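Local coordinates for NG, ng-dimethylarginine dimethylaminohydrolase (Pseudomonas aeruginosa, PDB 1H70), which hydrolyses asymmetric dimethylarginine and monomethylarginine, inhibitors of nitric oxide synthase, to citrulline and the corresponding methylamines, at residues F3-A8 / M251-F255. The protein carries 1 engineered substitution. Coordinates in Å, arbitrary orientation, origin at the centre of the assembly. Residue numbers count along the deposited sequence, not the author numbering.
Sequences FKHIIA and MSLRF
Residues 251-255 run antiparallel to residues 3-8, with end-to-end directions 148° apart. Met-251 is not extended (phi/psi -88/4); its O sits 3.6 Å from Ala-8 CB while its side chain leads away toward helix 29-43. Ser-252 is extended (-153/165); its CA lies 3.1 Å from Ile-7 O, a CA-H...O contact, and its OG accepts from Arg-254 NH2 at 2.8 Å and bonds Tyr-39. Leu-253 forms a hydrogen-bonded pair with Ile-7: Ile-7 N to Leu-253 O and Leu-253 N to Ile-7 O both measure 2.9 Å. On their shared face Ile-7 CD1 is 4.0 Å from Leu-253 CD2, and this face packs against helix 89-100, Ile-7 on Thr-96 and Leu-253 on Ile-93. Strand 5-9 lies between 49-53 (parallel) and 253-254 (antiparallel), so one blade of the pentein beta/alpha propeller is built from both ends of the chain, which closes the ring. Arg-254 CA and Ile-6 CA, 4.6 Å apart, mark the non-hydrogen-bonded pair, side chains on the other face. Arg-254 CB rests over the Phe-3 ring, 3.9 Å from its centroid, a CH-pi contact; its guanidinium leads away to a salt bridge with Glu-66 of the citrulline pocket. Phe-255 faces both Lys-4 and His-5, a classic beta bulge: its O accepts from Lys-4 N at 2.7 Å and His-5 N at 2.9 Å, while Phe-255 N donates to His-5 O at 3.0 Å. CA-to-CB of Phe-255 points away from 3-8, yet chi1 p (60°) swings the ring back over His-5 CB, 4.0 Å from the centroid, with Ile-7 CD1 at its edge, 3.5 Å from CE2.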
loop_
_atom_site.group_PDB
_atom_site.type_symbol
_atom_site.label_atom_id
_atom_site.label_comp_id
_atom_site.label_asym_id
_atom_site.label_seq_id
_atom_site.Cartn_x
_atom_site.Cartn_y
_atom_site.Cartn_z
ATOM N N PHE A 3 8.056 1.905 13.017
ATOM C CA PHE A 3 7.522 3.072 12.336
ATOM C C PHE A 3 7.198 4.133 13.383
ATOM O O PHE A 3 6.836 3.786 14.515
ATOM C CB PHE A 3 6.238 2.699 11.611
ATOM C CG PHE A 3 6.430 1.855 10.381
ATOM C CD1 PHE A 3 5.549 0.807 10.115
ATOM C CD2 PHE A 3 7.446 2.124 9.482
ATOM C CE1 PHE A 3 5.698 0.048 8.980
ATOM C CE2 PHE A 3 7.616 1.353 8.336
ATOM C CZ PHE A 3 6.755 0.311 8.081
ATOM N N LYS A 4 7.300 5.411 13.021
ATOM C CA LYS A 4 6.966 6.473 13.959
ATOM C C LYS A 4 5.714 7.199 13.484
ATOM O O LYS A 4 5.012 7.785 14.295
ATOM C CB LYS A 4 8.093 7.499 14.095
ATOM C CG LYS A 4 9.456 6.910 14.447
ATOM C CD LYS A 4 10.348 7.894 15.203
ATOM C CE LYS A 4 11.499 7.165 15.924
ATOM N NZ LYS A 4 12.656 6.768 15.051
ATOM N N HIS A 5 5.465 7.163 12.174
ATOM C CA HIS A 5 4.334 7.889 11.598
ATOM C C HIS A 5 3.526 7.159 10.523
ATOM O O HIS A 5 4.020 6.297 9.792
ATOM C CB HIS A 5 4.809 9.149 10.849
ATOM C CG HIS A 5 5.669 10.106 11.618
ATOM N ND1 HIS A 5 5.162 10.963 12.566
ATOM C CD2 HIS A 5 6.988 10.396 11.519
ATOM C CE1 HIS A 5 6.137 11.715 13.054
ATOM N NE2 HIS A 5 7.256 11.394 12.433
ATOM N N ILE A 6 2.283 7.615 10.391
ATOM C CA ILE A 6 1.353 7.179 9.390
ATOM C C ILE A 6 0.698 8.426 8.791
ATOM O O ILE A 6 0.451 9.387 9.522
ATOM C CB ILE A 6 0.317 6.246 10.089
ATOM C CG1 ILE A 6 0.877 4.814 9.937
ATOM C CG2 ILE A 6 -1.083 6.431 9.569
ATOM C CD1 ILE A 6 0.797 3.964 11.113
ATOM N N ILE A 7 0.469 8.415 7.473
ATOM C CA ILE A 7 -0.307 9.465 6.801
ATOM C C ILE A 7 -1.519 8.756 6.184
ATOM O O ILE A 7 -1.389 7.656 5.618
ATOM C CB ILE A 7 0.467 10.193 5.688
ATOM C CG1 ILE A 7 1.680 10.918 6.267
ATOM C CG2 ILE A 7 -0.438 11.153 4.926
ATOM C CD1 ILE A 7 2.718 11.275 5.223
ATOM N N ALA A 8 -2.688 9.382 6.255
ATOM C CA ALA A 8 -3.924 8.815 5.679
ATOM C C ALA A 8 -4.773 9.976 5.184
ATOM O O ALA A 8 -4.462 11.145 5.497
ATOM C CB ALA A 8 -4.713 8.025 6.725
ATOM N N MET A 251 -4.390 2.388 2.085
ATOM C CA MET A 251 -4.927 3.521 2.804
ATOM C C MET A 251 -3.968 4.304 3.690
ATOM O O MET A 251 -4.400 5.239 4.395
ATOM C CB MET A 251 -6.187 3.051 3.543
ATOM C CG MET A 251 -7.295 2.819 2.497
ATOM S SD MET A 251 -8.923 2.532 3.242
ATOM C CE MET A 251 -8.510 0.985 4.064
ATOM N N SER A 252 -2.678 3.951 3.678
ATOM C CA SER A 252 -1.757 4.761 4.471
ATOM C C SER A 252 -0.355 4.729 3.925
ATOM O O SER A 252 -0.039 3.916 3.055
ATOM C CB SER A 252 -1.723 4.374 5.955
ATOM O OG SER A 252 -1.483 2.991 6.229
ATOM N N LEU A 253 0.433 5.684 4.419
ATOM C CA LEU A 253 1.879 5.775 4.201
ATOM C C LEU A 253 2.435 5.510 5.612
ATOM O O LEU A 253 1.938 6.074 6.576
ATOM C CB LEU A 253 2.285 7.180 3.771
ATOM C CG LEU A 253 2.423 7.684 2.335
ATOM C CD1 LEU A 253 2.285 6.710 1.233
ATOM C CD2 LEU A 253 1.775 9.028 2.049
ATOM N N ARG A 254 3.415 4.623 5.741
ATOM C CA ARG A 254 3.971 4.176 7.001
ATOM C C ARG A 254 5.494 4.370 6.999
ATOM O O ARG A 254 6.155 3.841 6.123
ATOM C CB ARG A 254 3.650 2.684 7.153
ATOM C CG ARG A 254 2.158 2.404 7.154
ATOM C CD ARG A 254 1.766 0.924 6.951
ATOM N NE ARG A 254 2.028 0.511 5.558
ATOM C CZ ARG A 254 1.219 0.699 4.516
ATOM N NH1 ARG A 254 1.616 0.202 3.331
ATOM N NH2 ARG A 254 0.049 1.342 4.614
ATOM N N PHE A 255 6.030 5.135 7.943
ATOM C CA PHE A 255 7.462 5.411 7.994
ATOM C C PHE A 255 7.968 5.886 9.357
ATOM O O PHE A 255 7.202 5.850 10.334
ATOM C CB PHE A 255 7.818 6.455 6.918
ATOM C CG PHE A 255 7.103 7.787 7.063
ATOM C CD1 PHE A 255 7.704 8.854 7.704
ATOM C CD2 PHE A 255 5.832 7.959 6.551
ATOM C CE1 PHE A 255 7.037 10.072 7.850
ATOM C CE2 PHE A 255 5.172 9.176 6.661
ATOM C CZ PHE A 255 5.789 10.245 7.316
ATOM O OXT PHE A 255 9.133 6.301 9.433
#